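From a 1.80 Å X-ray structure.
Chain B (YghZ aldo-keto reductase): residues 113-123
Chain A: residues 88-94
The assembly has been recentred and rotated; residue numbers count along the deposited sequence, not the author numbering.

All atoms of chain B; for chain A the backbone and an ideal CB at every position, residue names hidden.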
# COMPACT_ATOMS: atom_id res chain seq x y z
N ARG B 113 13.69 -12.75 1.27
CA ARG B 113 12.82 -11.72 0.71
C ARG B 113 13.44 -11.16 -0.62
O ARG B 113 12.71 -10.89 -1.60
CB ARG B 113 12.69 -10.62 1.76
CG ARG B 113 11.74 -9.49 1.32
CD ARG B 113 11.77 -8.45 2.47
NE ARG B 113 10.88 -7.33 2.17
CZ ARG B 113 9.59 -7.37 2.40
NH1 ARG B 113 9.09 -8.48 2.99
NH2 ARG B 113 8.81 -6.32 2.13
N LYS B 114 14.77 -10.97 -0.63
CA LYS B 114 15.51 -10.53 -1.83
C LYS B 114 15.20 -11.42 -3.05
O LYS B 114 14.72 -10.95 -4.12
CB LYS B 114 17.03 -10.55 -1.53
CG LYS B 114 17.92 -10.39 -2.78
CD LYS B 114 17.75 -9.00 -3.47
CE LYS B 114 18.82 -8.92 -4.67
NZ LYS B 114 18.92 -7.52 -5.26
N TYR B 115 15.37 -12.73 -2.88
CA TYR B 115 15.17 -13.62 -4.00
C TYR B 115 13.72 -13.73 -4.42
O TYR B 115 13.41 -13.60 -5.61
CB TYR B 115 15.75 -15.00 -3.69
CG TYR B 115 15.40 -16.10 -4.65
CD1 TYR B 115 15.61 -15.97 -6.03
CD2 TYR B 115 14.95 -17.34 -4.16
CE1 TYR B 115 15.26 -17.03 -6.90
CE2 TYR B 115 14.61 -18.39 -5.01
CZ TYR B 115 14.78 -18.23 -6.38
OH TYR B 115 14.45 -19.25 -7.25
N LEU B 116 12.83 -13.88 -3.44
CA LEU B 116 11.42 -14.09 -3.77
C LEU B 116 10.87 -12.84 -4.48
O LEU B 116 10.17 -12.95 -5.48
CB LEU B 116 10.60 -14.41 -2.53
CG LEU B 116 10.28 -15.89 -2.37
CD1 LEU B 116 11.55 -16.70 -2.39
CD2 LEU B 116 9.51 -16.10 -0.99
N LEU B 117 11.16 -11.65 -3.96
CA LEU B 117 10.51 -10.49 -4.52
C LEU B 117 11.19 -10.09 -5.84
O LEU B 117 10.50 -9.68 -6.79
CB LEU B 117 10.50 -9.30 -3.53
CG LEU B 117 9.60 -9.58 -2.30
CD1 LEU B 117 9.57 -8.34 -1.35
CD2 LEU B 117 8.15 -10.02 -2.71
N ALA B 118 12.51 -10.20 -5.92
CA ALA B 118 13.19 -9.92 -7.22
C ALA B 118 12.69 -10.93 -8.25
O ALA B 118 12.50 -10.57 -9.44
CB ALA B 118 14.76 -10.06 -7.10
N SER B 119 12.55 -12.20 -7.83
CA SER B 119 12.19 -13.24 -8.79
C SER B 119 10.75 -13.00 -9.31
O SER B 119 10.49 -13.18 -10.54
CB SER B 119 12.27 -14.64 -8.20
OG SER B 119 11.98 -15.55 -9.23
N LEU B 120 9.84 -12.65 -8.40
CA LEU B 120 8.42 -12.43 -8.82
C LEU B 120 8.41 -11.26 -9.83
O LEU B 120 7.67 -11.29 -10.85
CB LEU B 120 7.56 -12.04 -7.62
CG LEU B 120 6.09 -11.66 -7.89
CD1 LEU B 120 5.37 -12.74 -8.79
CD2 LEU B 120 5.36 -11.46 -6.54
N ASP B 121 9.17 -10.20 -9.54
CA ASP B 121 9.24 -9.10 -10.59
C ASP B 121 9.74 -9.68 -11.92
O ASP B 121 9.25 -9.29 -13.00
CB ASP B 121 10.21 -7.98 -10.07
CG ASP B 121 9.57 -7.13 -8.96
OD1 ASP B 121 8.32 -7.23 -8.73
OD2 ASP B 121 10.29 -6.32 -8.30
N GLN B 122 10.79 -10.49 -11.89
CA GLN B 122 11.31 -11.07 -13.14
C GLN B 122 10.23 -11.88 -13.85
O GLN B 122 10.14 -11.87 -15.09
CB GLN B 122 12.50 -12.01 -12.91
CG GLN B 122 13.82 -11.23 -12.51
CD GLN B 122 14.98 -12.20 -12.48
OE1 GLN B 122 14.86 -13.39 -12.95
NE2 GLN B 122 16.14 -11.74 -11.99
N SER B 123 9.51 -12.71 -13.07
CA SER B 123 8.46 -13.57 -13.68
C SER B 123 7.33 -12.74 -14.33
O SER B 123 6.83 -13.08 -15.39
CB SER B 123 7.80 -14.46 -12.57
OG SER B 123 8.73 -15.47 -12.18
N UNK A 88 22.81 -7.57 -14.17
CA UNK A 88 23.28 -8.14 -12.87
C UNK A 88 22.62 -7.51 -11.65
O UNK A 88 23.07 -7.79 -10.52
CB UNK A 88 24.80 -7.97 -12.74
N UNK A 89 21.68 -6.59 -11.82
CA UNK A 89 21.19 -5.86 -10.62
C UNK A 89 20.65 -6.84 -9.57
O UNK A 89 20.81 -6.61 -8.35
CB UNK A 89 20.10 -4.86 -11.01
N UNK A 90 20.03 -7.93 -10.01
CA UNK A 90 19.41 -8.83 -9.02
C UNK A 90 20.44 -9.76 -8.37
O UNK A 90 20.07 -10.60 -7.48
CB UNK A 90 18.31 -9.66 -9.68
N UNK A 91 21.71 -9.61 -8.76
CA UNK A 91 22.85 -10.29 -8.11
C UNK A 91 23.52 -9.34 -7.09
O UNK A 91 24.44 -9.73 -6.42
CB UNK A 91 23.87 -10.75 -9.16
N UNK A 92 23.05 -8.10 -6.98
CA UNK A 92 23.71 -7.14 -6.09
C UNK A 92 22.83 -6.78 -4.89
O UNK A 92 21.60 -6.66 -5.01
CB UNK A 92 24.08 -5.87 -6.86
N UNK A 93 23.48 -6.37 -3.79
CA UNK A 93 22.80 -5.76 -2.68
C UNK A 93 23.33 -4.36 -2.59
O UNK A 93 24.55 -4.14 -2.29
CB UNK A 93 23.00 -6.54 -1.38
N UNK A 94 22.44 -3.43 -2.78
CA UNK A 94 22.83 -2.02 -2.82
C UNK A 94 22.20 -1.35 -1.61
O UNK A 94 20.99 -1.46 -1.37
CB UNK A 94 22.40 -1.34 -4.12

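Chain B is a continuous helix whose backbone bonds run i to i+4, for example B:Gln122 N to B:Ala118 O at 3.0 Å. B:Lys114, B:Ala118 and B:Gln122, spaced four residues apart, therefore lie along one side of it, all with CA-to-CB directed toward chain A. They offer an ammonium group, a small methyl and a carboxamide, and each chain A position can be tested against that row.

Position 88 has no atom of the chain B stretch within 5.5 Å of its ideal CB, so this contact sets no preference. The deposited residue is A:Tyr88, whose side chain makes no contact with the helix stretch; its carbonyl O accepts from the N of position 91 at 2.9 Å, within the local turn.

At position 89, phi/psi of -57/-35 is helix-like and the CB points sideways, again with nothing of the chain B stretch within 5.5 Å. A short side chain would stop short of the helix, whereas a long, flexible one could approach B:Lys114, where an acceptor would look more natural than a second cation. A:Arg89 is deposited. Its NH1 comes to 3.3 Å from B:Lys114 NZ, but both are donors of like charge and no hydrogen bond joins them. Both donate to the same acceptor, the carbonyl O of position 92; the bond from A:Arg89 NH1 to that O is weak, 3.1 Å at 122°.

Position 90 carries the strongest prediction. The CA of position 90 and B:Ala118 CA, 6.6 Å apart, are the closest CA pair across the two stretches, and the CB of position 90 points toward the helix. The ideal CB is 3.8 Å from B:Gln122 NE2, 4.4 Å from B:Ala118 CB and 5.0 Å from B:Lys114 NZ. Two donors so near favour a short acceptor: Asp or Asn would suit, Ser less fully, and an acid would also complement the lysine charge. A:Asp90 is deposited, with chi1 in the m well. Its OD2 accepts from B:Gln122 NE2 at 2.7 Å and a nearly linear 177°, while its CG packs 4.0 Å from B:Ala118 CB. Water bridges link each carboxylate oxygen to the helix: water 1 donates to A:Asp90 OD1 (2.6 Å) and accepts from B:Lys114 NZ (2.7 Å), and water 2 donates to A:Asp90 OD2 and to B:Ala118 O, both at 2.8 Å.

Positions 91 and 92 direct their CB away, leaving side-chain identity open. A:Glu91 makes no contact. A:Leu92 contributes through its backbone: B:Lys114 NZ donates to A:Leu92 O at 2.8 Å, a bond indifferent to the side chain.

Position 93, an extended residue at -116/117, has a sideways CB, but the aliphatic part of B:Lys114 lies within reach of a longer side chain, so Ile, Leu or Met would fit. A:Ile93 reaches with its end, placing CD1 3.9 Å from B:Lys114 CE.

Position 94 also points sideways, without a neighbour in the chain B stretch; A:Ile94 CG1 is 6.8 Å from B:Lys114 NZ.

Chain A, residues 88-94: YRDELII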
# COMPACT_ATOMS: atom_id res chain seq x y z
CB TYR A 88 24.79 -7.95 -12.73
CG TYR A 88 25.61 -8.67 -13.80
CD1 TYR A 88 25.50 -10.04 -13.96
CD2 TYR A 88 26.48 -7.99 -14.62
CE1 TYR A 88 26.23 -10.72 -14.90
CE2 TYR A 88 27.28 -8.68 -15.60
CZ TYR A 88 27.13 -10.03 -15.74
OH TYR A 88 27.83 -10.80 -16.65
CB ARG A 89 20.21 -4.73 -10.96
CG ARG A 89 19.86 -3.80 -9.78
CD ARG A 89 18.57 -4.34 -9.00
NE ARG A 89 18.24 -3.50 -7.83
CZ ARG A 89 18.84 -3.63 -6.64
NH1 ARG A 89 19.79 -4.56 -6.46
NH2 ARG A 89 18.46 -2.88 -5.61
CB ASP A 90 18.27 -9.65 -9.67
CG ASP A 90 17.10 -8.76 -10.10
OD1 ASP A 90 17.00 -7.59 -9.62
OD2 ASP A 90 16.29 -9.23 -10.94
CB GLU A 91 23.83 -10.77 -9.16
CG GLU A 91 23.36 -12.15 -9.79
CD GLU A 91 24.13 -12.51 -11.03
OE1 GLU A 91 25.30 -12.87 -10.84
OE2 GLU A 91 23.53 -12.54 -12.14
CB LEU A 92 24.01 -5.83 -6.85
CG LEU A 92 24.82 -5.98 -8.13
CD1 LEU A 92 24.98 -4.56 -8.76
CD2 LEU A 92 26.20 -6.62 -7.76
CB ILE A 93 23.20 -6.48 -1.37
CG1 ILE A 93 22.79 -7.99 -1.44
CG2 ILE A 93 22.52 -5.81 -0.14
CD1 ILE A 93 21.26 -8.32 -1.75
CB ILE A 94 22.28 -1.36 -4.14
CG1 ILE A 94 22.93 -2.04 -5.34
CG2 ILE A 94 22.54 0.19 -4.11
CD1 ILE A 94 22.28 -1.68 -6.75
O HOH W 1 16.98 -7.01 -7.06
O HOH W 2 13.70 -8.31 -10.54
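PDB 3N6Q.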